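Local coordinates for protein diphthine synthase (Entamoeba histolytica, PDB 3I4T) that probably transfers methyl groups from S-adenosylmethionine to the modified histidine of elongation factor 2, as a diphthine synthase of the tetrapyrrole methylase family, at residues Leu28-Glu33 and His130-Met135; Tyr146-Thr151 and Asn177-Val182; Tyr208-Gln213 and Pro265-Leu270; Tyr230-Met235 and Lys253-Leu258. All coordinates share one frame; numbering follows the deposited sequence.

In the fold
From the N terminus, contact 1 closes first: L28-E33, after strand 22-27, meets H130-M135, after strand 126-129, so the loops following two neighbouring strands of the parallel sheet come together. Contact 2 then closes a short loop that holds helix 166-175 and ends on strand 180-187 of the mixed sheet; M135 packs on L181 and joins it to contact 1. Contact 3 spans the chain from the start of helix 211-225 to strand 267-271, and contact 4, between the two ends of the hairpin 235-240/248-253, falls within that span. V182 N and L269 O, 2.8 Å apart, link contacts 2 and 3; N212 ND2 and L258 O, also 2.8 Å apart, link contacts 3 and 4.

Contact 1: Leu28-Glu33 and His130-Met135; sequences LGLYDE and HNASIM
N131 lays its amide against the backbone of L28 and G29, where the loops after strands 22-27 and 126-129 meet beside the five-stranded parallel sheet of this tetrapyrrole-methylase fold. With CG roughly anti to the backbone N (chi1 -151°), the amide reaches across to the other loop. Its ND2 comes to 3.2 Å from G29 N, a meeting of two donors and therefore not a bond; ND2 donates instead to G27 O and D35 O, so one nitrogen serves the end of the strand and the loop beyond it. Its OD1 turns back to accept from A132 N at 2.7 Å, in the carbonyl plane and on a lone pair. Held at both ends, the amide has its rotation fixed. G29, at positive phi (89°), presents bare backbone to it, and its CA lies 3.6 Å from N131 CG. Further on, the apolar tip of L30 sits on the start of helix 134-137, with CD1 and CD2 both 3.9 Å from I134 N. There the S133 side chain caps the helix, OG accepting from M135 N at 3.0 Å. L30 CD1 also comes within 3.9 Å of S133 C and meets A132 CB at 4.5 Å.

Contact 2: Tyr146-Thr151 and Asn177-Val182; sequences YRFGQT and NMHTLV
F148 and H179 form a single backbone bridge with CA atoms 4.4 Å apart, in which H179 N donates to R147 O and G149 N donates to H179 O, each at 2.8 Å. This joins the loop before strand 152-154 to the approach of strand 180-187. The F148 ring lies over the H179 side chain: H179 CB stands 3.6 Å from the ring centroid and 6° off its normal, a CH-pi contact. The imidazole beyond turns its edge to the same ring, planes at 69°, as an edge-to-face pair. On the far end of the imidazole, CE1 sits over the centre of the R147 guanidinium face. R147 bends at chi3 (51°), and NH2 donates to N177 O at 2.9 Å, with the oxygen in the guanidinium plane but the nitrogen well above the carbonyl plane. A water joins R147 NE to the same oxygen. Beyond the segments, A273 N bonds to H179 ND1, while E280 receives R147 NH1 on one carboxylate oxygen and H179 NE2 on the other. With ND1 accepting, the imidazole is probably neutral and protonated on NE2, which would let its CE1 lie over the tilted guanidinium without charge repulsion.

Contact 3: Tyr208-Gln213 and Pro265-Leu270; sequences YMTINQ and PMHCLL
Q213 OE1 is gripped twice by T210, by its backbone N at 3.0 Å in the carbonyl plane and by its hydroxyl OG1 at 3.1 Å. In return T210 OG1 accepts from Q213 N, nearly straight at 170°; this is a capping box at the start of helix 211-225, which here runs beside strand 267-271 of the mixed sheet. The T210 hydroxyl can close it because chi1 (63°) sets OG1 between the backbone N and the carbonyl carbon. The next N-H of the helix looks across to the strand: I211 N donates to H267 ND1 in the plane of the imidazole, a weak bond of 3.3 Å. H267 NE2 makes weak bonds with G263 O and A264 O, consistent with a neutral ring protonated on NE2. Next to the I211 N bond, the I211 side chain crosses that of H267 at about a right angle, CG1 3.7 Å from H267 CB, and its CD1 reaches C268 O. At the other end Y208 turns a ring face to P265, whose CG stands 4.2 Å from the centroid, 28° off the normal. A cis peptide follows P265, and M266, bent at chi3, brings CE to the ring's edge, 4.0 Å from Y208 CE1.

Contact 4: Tyr230-Met235 and Lys253-Leu258; sequences YDEDTM and KMKDLL
E232 O takes the amide of K255, with K255 N donating at 3.0 Å in the carbonyl plane and on a lone pair. One residue earlier, M254 N points to T234 O in a weaker bond, 3.1 Å long but bent to 133°. Two carbonyls of the loop thus meet the first N-H groups of helix 254-257. Around these bonds the long side chains lie against one another. E232 CG presses on K255 CB at 3.5 Å as the two chains pass at a slant. K255 then runs on fully extended and brings NZ to D233 OD1, a salt bridge whose hydrogen bond, at 3.4 Å, is weak. The same oxygen touches K253 CD, while the K253 chain lies alongside D233. M235, folded at chi2 and chi3, sets SD 3.9 Å from K253 CG; these two residues pair as an antiparallel non-hydrogen-bonded bridge at the base of the hairpin 235-240/248-253. The loop itself is a type I beta turn from D231 to T234. It is braced from within by D231 N, which donates to T234 OG1 at 2.8 Å and 175°. On the inner side, M254 SD meets the Y230 ring obliquely, a Met-aromatic contact 4.8 Å from the centroid and 42° off the normal. Helix 211-225 positions both partners: Y230 OH bonds to L218 O, and the M254 side chain packs on I215 and L218, with V236 of the hairpin also touching it.

Contact 1: Leu28-Glu33 and His130-Met135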
loop_
_atom_site.group_PDB
_atom_site.type_symbol
_atom_site.label_atom_id
_atom_site.label_comp_id
_atom_site.label_asym_id
_atom_site.label_seq_id
_atom_site.Cartn_x
_atom_site.Cartn_y
_atom_site.Cartn_z
ATOM N N LEU A 28 6.498 7.146 -8.411
ATOM C CA LEU A 28 7.885 7.537 -8.154
ATOM C C LEU A 28 8.430 7.105 -6.790
ATOM O O LEU A 28 9.636 7.193 -6.535
ATOM C CB LEU A 28 8.068 9.040 -8.352
ATOM C CG LEU A 28 7.892 9.560 -9.790
ATOM C CD1 LEU A 28 7.820 11.062 -9.781
ATOM C CD2 LEU A 28 8.987 9.081 -10.728
ATOM N N GLY A 29 7.555 6.623 -5.918
ATOM C CA GLY A 29 7.937 6.393 -4.532
ATOM C C GLY A 29 7.695 7.654 -3.722
ATOM O O GLY A 29 6.985 8.550 -4.167
ATOM N N LEU A 30 8.306 7.745 -2.545
ATOM C CA LEU A 30 7.896 8.766 -1.575
ATOM C C LEU A 30 8.958 9.794 -1.172
ATOM O O LEU A 30 8.635 10.792 -0.533
ATOM C CB LEU A 30 7.331 8.090 -0.316
ATOM C CG LEU A 30 6.041 7.267 -0.415
ATOM C CD1 LEU A 30 5.822 6.477 0.871
ATOM C CD2 LEU A 30 4.838 8.133 -0.696
ATOM N N TYR A 31 10.215 9.556 -1.539
ATOM C CA TYR A 31 11.305 10.381 -1.028
ATOM C C TYR A 31 12.059 11.187 -2.104
ATOM O O TYR A 31 11.933 12.404 -2.162
ATOM C CB TYR A 31 12.252 9.549 -0.155
ATOM C CG TYR A 31 13.534 10.244 0.211
ATOM C CD1 TYR A 31 13.533 11.581 0.615
ATOM C CD2 TYR A 31 14.753 9.564 0.176
ATOM C CE1 TYR A 31 14.719 12.236 0.959
ATOM C CE2 TYR A 31 15.943 10.209 0.524
ATOM C CZ TYR A 31 15.912 11.549 0.914
ATOM O OH TYR A 31 17.061 12.221 1.263
ATOM N N ASP A 32 12.845 10.515 -2.942
ATOM C CA ASP A 32 13.630 11.213 -3.940
ATOM C C ASP A 32 13.671 10.446 -5.252
ATOM O O ASP A 32 12.998 9.425 -5.400
ATOM C CB ASP A 32 15.045 11.495 -3.405
ATOM C CG ASP A 32 15.876 10.241 -3.237
ATOM O OD1 ASP A 32 15.433 9.145 -3.677
ATOM O OD2 ASP A 32 16.988 10.354 -2.662
ATOM N N GLU A 33 14.480 10.942 -6.190
ATOM C CA GLU A 33 14.628 10.364 -7.533
ATOM C C GLU A 33 15.085 8.900 -7.535
ATOM O O GLU A 33 14.897 8.188 -8.520
ATOM C CB GLU A 33 15.579 11.229 -8.388
ATOM C CG GLU A 33 17.083 11.051 -8.118
ATOM C CD GLU A 33 17.598 11.804 -6.893
ATOM O OE1 GLU A 33 16.814 12.496 -6.198
ATOM O OE2 GLU A 33 18.817 11.701 -6.623
ATOM N N HIS A 130 3.869 0.293 -10.614
ATOM C CA HIS A 130 3.586 0.422 -9.187
ATOM C C HIS A 130 4.840 0.779 -8.389
ATOM O O HIS A 130 5.964 0.441 -8.797
ATOM C CB HIS A 130 2.992 -0.889 -8.643
ATOM C CG HIS A 130 1.665 -1.252 -9.240
ATOM N ND1 HIS A 130 1.539 -2.117 -10.308
ATOM C CD2 HIS A 130 0.407 -0.845 -8.938
ATOM C CE1 HIS A 130 0.263 -2.230 -10.634
ATOM N NE2 HIS A 130 -0.445 -1.464 -9.826
ATOM N N ASN A 131 4.632 1.431 -7.240
ATOM C CA ASN A 131 5.698 1.797 -6.309
ATOM C C ASN A 131 5.146 1.906 -4.871
ATOM O O ASN A 131 3.988 1.570 -4.622
ATOM C CB ASN A 131 6.334 3.123 -6.752
ATOM C CG ASN A 131 7.808 3.248 -6.352
ATOM O OD1 ASN A 131 8.220 2.796 -5.281
ATOM N ND2 ASN A 131 8.594 3.891 -7.206
ATOM N N ALA A 132 5.975 2.362 -3.930
ATOM C CA ALA A 132 5.562 2.507 -2.536
ATOM C C ALA A 132 4.443 3.535 -2.404
ATOM O O ALA A 132 4.299 4.426 -3.226
ATOM C CB ALA A 132 6.752 2.860 -1.636
ATOM N N SER A 133 3.636 3.380 -1.369
ATOM C CA SER A 133 2.497 4.235 -1.129
ATOM C C SER A 133 2.497 4.593 0.344
ATOM O O SER A 133 2.919 3.788 1.183
ATOM C CB SER A 133 1.214 3.482 -1.485
ATOM O OG SER A 133 0.095 3.965 -0.766
ATOM N N ILE A 134 1.986 5.779 0.660
ATOM C CA ILE A 134 1.861 6.214 2.047
ATOM C C ILE A 134 1.020 5.203 2.829
ATOM O O ILE A 134 1.258 4.965 4.011
ATOM C CB ILE A 134 1.338 7.695 2.171
ATOM C CG1 ILE A 134 1.560 8.233 3.584
ATOM C CG2 ILE A 134 -0.137 7.834 1.779
ATOM C CD1 ILE A 134 2.956 8.788 3.798
ATOM N N MET A 135 0.075 4.573 2.139
ATOM C CA MET A 135 -0.814 3.593 2.753
ATOM C C MET A 135 -0.126 2.332 3.304
ATOM O O MET A 135 -0.535 1.816 4.337
ATOM C CB MET A 135 -1.921 3.226 1.784
ATOM C CG MET A 135 -3.309 3.453 2.369
ATOM S SD MET A 135 -4.408 4.259 1.179
ATOM C CE MET A 135 -3.513 5.791 0.870
#

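Contact 2: Tyr146-Thr151 and Asn177-Val182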
loop_
_atom_site.group_PDB
_atom_site.type_symbol
_atom_site.label_atom_id
_atom_site.label_comp_id
_atom_site.label_asym_id
_atom_site.label_seq_id
_atom_site.Cartn_x
_atom_site.Cartn_y
_atom_site.Cartn_z
ATOM N N TYR A 146 -3.118 -4.687 8.548
ATOM C CA TYR A 146 -4.375 -5.423 8.368
ATOM C C TYR A 146 -5.448 -4.866 9.270
ATOM O O TYR A 146 -6.628 -4.993 8.979
ATOM C CB TYR A 146 -4.222 -6.916 8.651
ATOM C CG TYR A 146 -3.238 -7.628 7.758
ATOM C CD1 TYR A 146 -2.778 -7.040 6.567
ATOM C CD2 TYR A 146 -2.774 -8.907 8.094
ATOM C CE1 TYR A 146 -1.862 -7.701 5.757
ATOM C CE2 TYR A 146 -1.865 -9.583 7.285
ATOM C CZ TYR A 146 -1.416 -8.974 6.120
ATOM O OH TYR A 146 -0.515 -9.640 5.318
ATOM N N ARG A 147 -5.034 -4.249 10.372
ATOM C CA ARG A 147 -5.993 -3.665 11.304
ATOM C C ARG A 147 -6.502 -2.269 10.918
ATOM O O ARG A 147 -7.318 -1.712 11.620
ATOM C CB ARG A 147 -5.438 -3.689 12.729
ATOM C CG ARG A 147 -5.157 -5.107 13.263
ATOM C CD ARG A 147 -4.974 -5.096 14.770
ATOM N NE ARG A 147 -6.089 -4.385 15.396
ATOM C CZ ARG A 147 -6.082 -3.872 16.625
ATOM N NH1 ARG A 147 -5.014 -3.978 17.413
ATOM N NH2 ARG A 147 -7.163 -3.248 17.063
ATOM N N PHE A 148 -6.028 -1.707 9.810
ATOM C CA PHE A 148 -6.541 -0.414 9.327
ATOM C C PHE A 148 -7.919 -0.531 8.678
ATOM O O PHE A 148 -8.127 -1.356 7.774
ATOM C CB PHE A 148 -5.532 0.294 8.402
ATOM C CG PHE A 148 -4.498 1.079 9.160
ATOM C CD1 PHE A 148 -3.401 0.439 9.739
ATOM C CD2 PHE A 148 -4.647 2.437 9.355
ATOM C CE1 PHE A 148 -2.464 1.150 10.477
ATOM C CE2 PHE A 148 -3.720 3.155 10.097
ATOM C CZ PHE A 148 -2.625 2.507 10.660
ATOM N N GLY A 149 -8.849 0.286 9.167
ATOM C CA GLY A 149 -10.204 0.389 8.621
ATOM C C GLY A 149 -10.147 1.322 7.431
ATOM O O GLY A 149 -9.086 1.436 6.796
ATOM N N GLN A 150 -11.258 2.012 7.128
ATOM C CA GLN A 150 -11.259 2.913 5.973
ATOM C C GLN A 150 -10.461 4.204 6.201
ATOM O O GLN A 150 -10.388 4.729 7.322
ATOM C CB GLN A 150 -12.663 3.164 5.429
ATOM C CG GLN A 150 -13.503 4.244 6.088
ATOM C CD GLN A 150 -14.935 4.267 5.531
ATOM O OE1 GLN A 150 -15.152 4.492 4.330
ATOM N NE2 GLN A 150 -15.913 4.029 6.402
ATOM N N THR A 151 -9.843 4.680 5.119
ATOM C CA THR A 151 -8.994 5.864 5.125
ATOM C C THR A 151 -9.867 7.111 5.033
ATOM O O THR A 151 -10.883 7.119 4.309
ATOM C CB THR A 151 -7.983 5.786 3.964
ATOM O OG1 THR A 151 -7.306 4.519 4.012
ATOM C CG2 THR A 151 -6.962 6.921 4.005
ATOM N N ASN A 177 -12.962 -1.509 16.359
ATOM C CA ASN A 177 -11.605 -1.875 16.790
ATOM C C ASN A 177 -10.564 -1.888 15.656
ATOM O O ASN A 177 -9.647 -2.731 15.651
ATOM C CB ASN A 177 -11.626 -3.198 17.579
ATOM C CG ASN A 177 -10.359 -3.423 18.376
ATOM O OD1 ASN A 177 -9.769 -2.476 18.883
ATOM N ND2 ASN A 177 -9.929 -4.683 18.485
ATOM N N MET A 178 -10.701 -0.936 14.725
ATOM C CA MET A 178 -9.771 -0.767 13.601
ATOM C C MET A 178 -9.009 0.549 13.701
ATOM O O MET A 178 -9.525 1.514 14.269
ATOM C CB MET A 178 -10.526 -0.811 12.270
ATOM C CG MET A 178 -11.180 -2.160 11.988
ATOM S SD MET A 178 -12.053 -2.193 10.412
ATOM C CE MET A 178 -13.688 -1.719 10.935
ATOM N N HIS A 179 -7.789 0.588 13.161
ATOM C CA HIS A 179 -6.990 1.821 13.145
ATOM C C HIS A 179 -7.453 2.723 12.011
ATOM O O HIS A 179 -8.065 2.250 11.057
ATOM C CB HIS A 179 -5.485 1.533 12.974
ATOM C CG HIS A 179 -4.931 0.522 13.937
ATOM N ND1 HIS A 179 -5.247 0.511 15.279
ATOM C CD2 HIS A 179 -4.055 -0.496 13.751
ATOM C CE1 HIS A 179 -4.613 -0.487 15.872
ATOM N NE2 HIS A 179 -3.878 -1.111 14.968
ATOM N N THR A 180 -7.140 4.018 12.109
ATOM C CA THR A 180 -7.445 4.964 11.042
ATOM C C THR A 180 -6.208 5.714 10.538
ATOM O O THR A 180 -5.385 6.203 11.326
ATOM C CB THR A 180 -8.553 5.994 11.459
ATOM O OG1 THR A 180 -9.697 5.312 11.988
ATOM C CG2 THR A 180 -8.991 6.835 10.273
ATOM N N LEU A 181 -6.096 5.796 9.211
ATOM C CA LEU A 181 -5.155 6.687 8.555
ATOM C C LEU A 181 -5.888 7.941 8.148
ATOM O O LEU A 181 -6.883 7.877 7.428
ATOM C CB LEU A 181 -4.548 6.030 7.312
ATOM C CG LEU A 181 -3.723 6.913 6.371
ATOM C CD1 LEU A 181 -2.425 7.415 7.047
ATOM C CD2 LEU A 181 -3.419 6.129 5.106
ATOM N N VAL A 182 -5.388 9.077 8.623
ATOM C CA VAL A 182 -5.974 10.373 8.337
ATOM C C VAL A 182 -5.083 11.126 7.342
ATOM O O VAL A 182 -3.983 11.559 7.679
ATOM C CB VAL A 182 -6.142 11.198 9.626
ATOM C CG1 VAL A 182 -6.876 12.506 9.336
ATOM C CG2 VAL A 182 -6.870 10.387 10.694
HETATM O O HOH W 1 -8.788 -5.245 14.131
HETATM O O HOH W 2 -7.498 3.754 7.705
#

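Contact 3: Tyr208-Gln213 and Pro265-Leu270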
loop_
_atom_site.group_PDB
_atom_site.type_symbol
_atom_site.label_atom_id
_atom_site.label_comp_id
_atom_site.label_asym_id
_atom_site.label_seq_id
_atom_site.Cartn_x
_atom_site.Cartn_y
_atom_site.Cartn_z
ATOM N N TYR A 208 0.126 22.973 2.436
ATOM C CA TYR A 208 -0.065 21.640 2.980
ATOM C C TYR A 208 -0.584 21.728 4.404
ATOM O O TYR A 208 -0.022 22.450 5.234
ATOM C CB TYR A 208 1.254 20.882 2.966
ATOM C CG TYR A 208 1.686 20.439 1.597
ATOM C CD1 TYR A 208 1.530 19.105 1.207
ATOM C CD2 TYR A 208 2.266 21.340 0.688
ATOM C CE1 TYR A 208 1.931 18.674 -0.050
ATOM C CE2 TYR A 208 2.662 20.924 -0.581
ATOM C CZ TYR A 208 2.487 19.585 -0.941
ATOM O OH TYR A 208 2.861 19.135 -2.188
ATOM N N MET A 209 -1.661 21.001 4.684
ATOM C CA MET A 209 -2.188 20.946 6.038
ATOM C C MET A 209 -1.195 20.241 6.935
ATOM O O MET A 209 -0.561 19.268 6.529
ATOM C CB MET A 209 -3.541 20.233 6.075
ATOM C CG MET A 209 -4.127 20.094 7.475
ATOM S SD MET A 209 -5.751 19.337 7.463
ATOM C CE MET A 209 -6.785 20.742 7.043
ATOM N N THR A 210 -1.071 20.748 8.154
ATOM C CA THR A 210 -0.218 20.154 9.176
ATOM C C THR A 210 -1.003 19.259 10.120
ATOM O O THR A 210 -2.216 19.393 10.282
ATOM C CB THR A 210 0.453 21.247 10.042
ATOM O OG1 THR A 210 -0.561 21.982 10.751
ATOM C CG2 THR A 210 1.272 22.203 9.182
ATOM N N ILE A 211 -0.284 18.348 10.761
ATOM C CA ILE A 211 -0.790 17.588 11.892
ATOM C C ILE A 211 -1.434 18.497 12.946
ATOM O O ILE A 211 -2.482 18.149 13.507
ATOM C CB ILE A 211 0.359 16.762 12.501
ATOM C CG1 ILE A 211 0.622 15.530 11.629
ATOM C CG2 ILE A 211 0.079 16.374 13.956
ATOM C CD1 ILE A 211 2.028 14.959 11.756
ATOM N N ASN A 212 -0.797 19.650 13.204
ATOM C CA ASN A 212 -1.266 20.643 14.174
ATOM C C ASN A 212 -2.673 21.145 13.838
ATOM O O ASN A 212 -3.573 21.112 14.688
ATOM C CB ASN A 212 -0.292 21.835 14.262
ATOM C CG ASN A 212 1.162 21.406 14.467
ATOM O OD1 ASN A 212 1.933 21.331 13.508
ATOM N ND2 ASN A 212 1.539 21.127 15.712
ATOM N N GLN A 213 -2.849 21.601 12.595
ATOM C CA GLN A 213 -4.141 22.075 12.092
ATOM C C GLN A 213 -5.154 20.943 11.998
ATOM O O GLN A 213 -6.355 21.171 12.129
ATOM C CB GLN A 213 -3.993 22.701 10.707
ATOM C CG GLN A 213 -3.159 23.944 10.660
ATOM C CD GLN A 213 -2.734 24.300 9.243
ATOM O OE1 GLN A 213 -2.168 23.477 8.516
ATOM N NE2 GLN A 213 -2.998 25.536 8.848
ATOM N N PRO A 265 6.103 19.456 5.165
ATOM C CA PRO A 265 5.184 18.404 4.713
ATOM C C PRO A 265 5.965 17.312 3.965
ATOM O O PRO A 265 7.137 17.535 3.646
ATOM C CB PRO A 265 4.259 19.146 3.742
ATOM C CG PRO A 265 5.084 20.300 3.231
ATOM C CD PRO A 265 5.861 20.732 4.457
ATOM N N MET A 266 5.361 16.160 3.661
ATOM C CA MET A 266 3.949 15.853 3.864
ATOM C C MET A 266 3.692 15.301 5.270
ATOM O O MET A 266 4.540 14.598 5.824
ATOM C CB MET A 266 3.537 14.809 2.825
ATOM C CG MET A 266 2.048 14.745 2.483
ATOM S SD MET A 266 1.757 13.722 1.000
ATOM C CE MET A 266 2.558 14.733 -0.266
ATOM N N HIS A 267 2.528 15.624 5.837
ATOM C CA HIS A 267 2.121 15.073 7.138
ATOM C C HIS A 267 0.880 14.187 7.017
ATOM O O HIS A 267 0.055 14.380 6.119
ATOM C CB HIS A 267 1.773 16.169 8.158
ATOM C CG HIS A 267 2.898 17.085 8.526
ATOM N ND1 HIS A 267 2.705 18.193 9.328
ATOM C CD2 HIS A 267 4.212 17.082 8.201
ATOM C CE1 HIS A 267 3.852 18.827 9.486
ATOM N NE2 HIS A 267 4.782 18.176 8.808
ATOM N N CYS A 268 0.756 13.235 7.943
ATOM C CA CYS A 268 -0.487 12.511 8.170
ATOM C C CYS A 268 -0.573 12.008 9.608
ATOM O O CYS A 268 0.421 12.008 10.338
ATOM C CB CYS A 268 -0.656 11.343 7.194
ATOM S SG CYS A 268 0.549 10.041 7.427
ATOM N N LEU A 269 -1.768 11.567 9.988
ATOM C CA LEU A 269 -2.074 11.177 11.347
ATOM C C LEU A 269 -2.619 9.756 11.393
ATOM O O LEU A 269 -3.389 9.346 10.522
ATOM C CB LEU A 269 -3.127 12.139 11.917
ATOM C CG LEU A 269 -3.472 12.017 13.396
ATOM C CD1 LEU A 269 -2.287 12.393 14.254
ATOM C CD2 LEU A 269 -4.651 12.893 13.715
ATOM N N LEU A 270 -2.218 9.006 12.410
ATOM C CA LEU A 270 -2.794 7.691 12.654
ATOM C C LEU A 270 -3.545 7.683 13.971
ATOM O O LEU A 270 -3.001 8.044 15.022
ATOM C CB LEU A 270 -1.727 6.599 12.657
ATOM C CG LEU A 270 -0.682 6.573 11.538
ATOM C CD1 LEU A 270 0.249 5.384 11.760
ATOM C CD2 LEU A 270 -1.297 6.520 10.157
#

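Contact 4: Tyr230-Met235 and Lys253-Leu258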
loop_
_atom_site.group_PDB
_atom_site.type_symbol
_atom_site.label_atom_id
_atom_site.label_comp_id
_atom_site.label_asym_id
_atom_site.label_seq_id
_atom_site.Cartn_x
_atom_site.Cartn_y
_atom_site.Cartn_z
ATOM N N TYR A 230 -12.850 10.289 20.110
ATOM C CA TYR A 230 -11.509 10.506 20.636
ATOM C C TYR A 230 -11.588 11.731 21.540
ATOM O O TYR A 230 -12.619 12.431 21.550
ATOM C CB TYR A 230 -10.526 10.782 19.502
ATOM C CG TYR A 230 -11.041 11.778 18.490
ATOM C CD1 TYR A 230 -11.044 13.148 18.767
ATOM C CD2 TYR A 230 -11.535 11.355 17.257
ATOM C CE1 TYR A 230 -11.523 14.067 17.844
ATOM C CE2 TYR A 230 -12.018 12.273 16.328
ATOM C CZ TYR A 230 -12.012 13.625 16.631
ATOM O OH TYR A 230 -12.491 14.531 15.718
ATOM N N ASP A 231 -10.519 11.995 22.291
ATOM C CA ASP A 231 -10.391 13.273 22.995
ATOM C C ASP A 231 -8.946 13.766 23.153
ATOM O O ASP A 231 -8.008 13.055 22.833
ATOM C CB ASP A 231 -11.167 13.273 24.338
ATOM C CG ASP A 231 -10.560 12.346 25.408
ATOM O OD1 ASP A 231 -9.557 11.626 25.175
ATOM O OD2 ASP A 231 -11.125 12.346 26.526
ATOM N N GLU A 232 -8.802 14.997 23.630
ATOM C CA GLU A 232 -7.535 15.619 24.051
ATOM C C GLU A 232 -6.420 14.634 24.449
ATOM O O GLU A 232 -5.251 14.801 24.062
ATOM C CB GLU A 232 -7.855 16.534 25.247
ATOM C CG GLU A 232 -6.955 17.729 25.418
ATOM C CD GLU A 232 -7.434 18.683 26.504
ATOM O OE1 GLU A 232 -7.513 18.285 27.689
ATOM O OE2 GLU A 232 -7.725 19.851 26.171
ATOM N N ASP A 233 -6.791 13.624 25.233
ATOM C CA ASP A 233 -5.839 12.681 25.819
ATOM C C ASP A 233 -5.652 11.395 25.009
ATOM O O ASP A 233 -4.896 10.516 25.424
ATOM C CB ASP A 233 -6.259 12.327 27.253
ATOM C CG ASP A 233 -6.216 13.525 28.196
ATOM O OD1 ASP A 233 -5.108 14.042 28.455
ATOM O OD2 ASP A 233 -7.288 13.942 28.689
ATOM N N THR A 234 -6.330 11.287 23.863
ATOM C CA THR A 234 -6.213 10.106 22.996
ATOM C C THR A 234 -4.809 10.053 22.399
ATOM O O THR A 234 -4.344 11.047 21.851
ATOM C CB THR A 234 -7.293 10.109 21.866
ATOM O OG1 THR A 234 -8.603 10.025 22.447
ATOM C CG2 THR A 234 -7.100 8.940 20.898
ATOM N N MET A 235 -4.144 8.905 22.527
ATOM C CA MET A 235 -2.786 8.699 22.010
ATOM C C MET A 235 -2.836 8.433 20.514
ATOM O O MET A 235 -3.469 7.473 20.060
ATOM C CB MET A 235 -2.083 7.527 22.718
ATOM C CG MET A 235 -1.850 7.698 24.225
ATOM S SD MET A 235 -0.540 8.885 24.648
ATOM C CE MET A 235 0.932 7.898 24.378
ATOM N N LYS A 253 -0.285 12.239 23.068
ATOM C CA LYS A 253 -1.626 12.784 23.230
ATOM C C LYS A 253 -1.922 13.831 22.172
ATOM O O LYS A 253 -1.024 14.517 21.698
ATOM C CB LYS A 253 -1.807 13.392 24.630
ATOM C CG LYS A 253 -1.506 12.446 25.776
ATOM C CD LYS A 253 -2.226 12.839 27.063
ATOM C CE LYS A 253 -1.565 12.214 28.305
ATOM N NZ LYS A 253 -0.561 13.156 28.920
ATOM N N MET A 254 -3.195 13.956 21.820
ATOM C CA MET A 254 -3.648 14.983 20.887
ATOM C C MET A 254 -3.271 16.378 21.339
ATOM O O MET A 254 -2.833 17.178 20.515
ATOM C CB MET A 254 -5.150 14.870 20.632
ATOM C CG MET A 254 -5.510 13.551 19.951
ATOM S SD MET A 254 -7.065 13.523 19.025
ATOM C CE MET A 254 -6.598 14.453 17.570
ATOM N N LYS A 255 -3.409 16.660 22.638
ATOM C CA LYS A 255 -3.058 17.982 23.179
ATOM C C LYS A 255 -1.564 18.258 23.129
ATOM O O LYS A 255 -1.152 19.414 23.061
ATOM C CB LYS A 255 -3.561 18.169 24.613
ATOM C CG LYS A 255 -2.977 17.199 25.639
ATOM C CD LYS A 255 -3.579 17.420 27.015
ATOM C CE LYS A 255 -2.856 16.597 28.066
ATOM N NZ LYS A 255 -3.428 16.791 29.438
ATOM N N ASP A 256 -0.758 17.201 23.160
ATOM C CA ASP A 256 0.691 17.351 23.108
ATOM C C ASP A 256 1.181 17.487 21.679
ATOM O O ASP A 256 2.108 18.255 21.399
ATOM C CB ASP A 256 1.374 16.180 23.803
ATOM C CG ASP A 256 1.215 16.229 25.302
ATOM O OD1 ASP A 256 1.290 17.333 25.883
ATOM O OD2 ASP A 256 1.018 15.167 25.918
ATOM N N LEU A 257 0.552 16.750 20.771
ATOM C CA LEU A 257 0.938 16.784 19.364
ATOM C C LEU A 257 0.418 18.027 18.649
ATOM O O LEU A 257 1.049 18.519 17.720
ATOM C CB LEU A 257 0.557 15.474 18.651
ATOM C CG LEU A 257 1.666 14.411 18.578
ATOM C CD1 LEU A 257 2.179 13.996 19.931
ATOM C CD2 LEU A 257 1.215 13.194 17.807
ATOM N N LEU A 258 -0.713 18.548 19.116
ATOM C CA LEU A 258 -1.237 19.856 18.680
ATOM C C LEU A 258 -0.188 20.997 18.572
ATOM O O LEU A 258 -0.298 21.862 17.699
ATOM C CB LEU A 258 -2.380 20.280 19.604
ATOM C CG LEU A 258 -3.108 21.618 19.425
ATOM C CD1 LEU A 258 -3.756 21.766 18.044
ATOM C CD2 LEU A 258 -4.151 21.799 20.537
#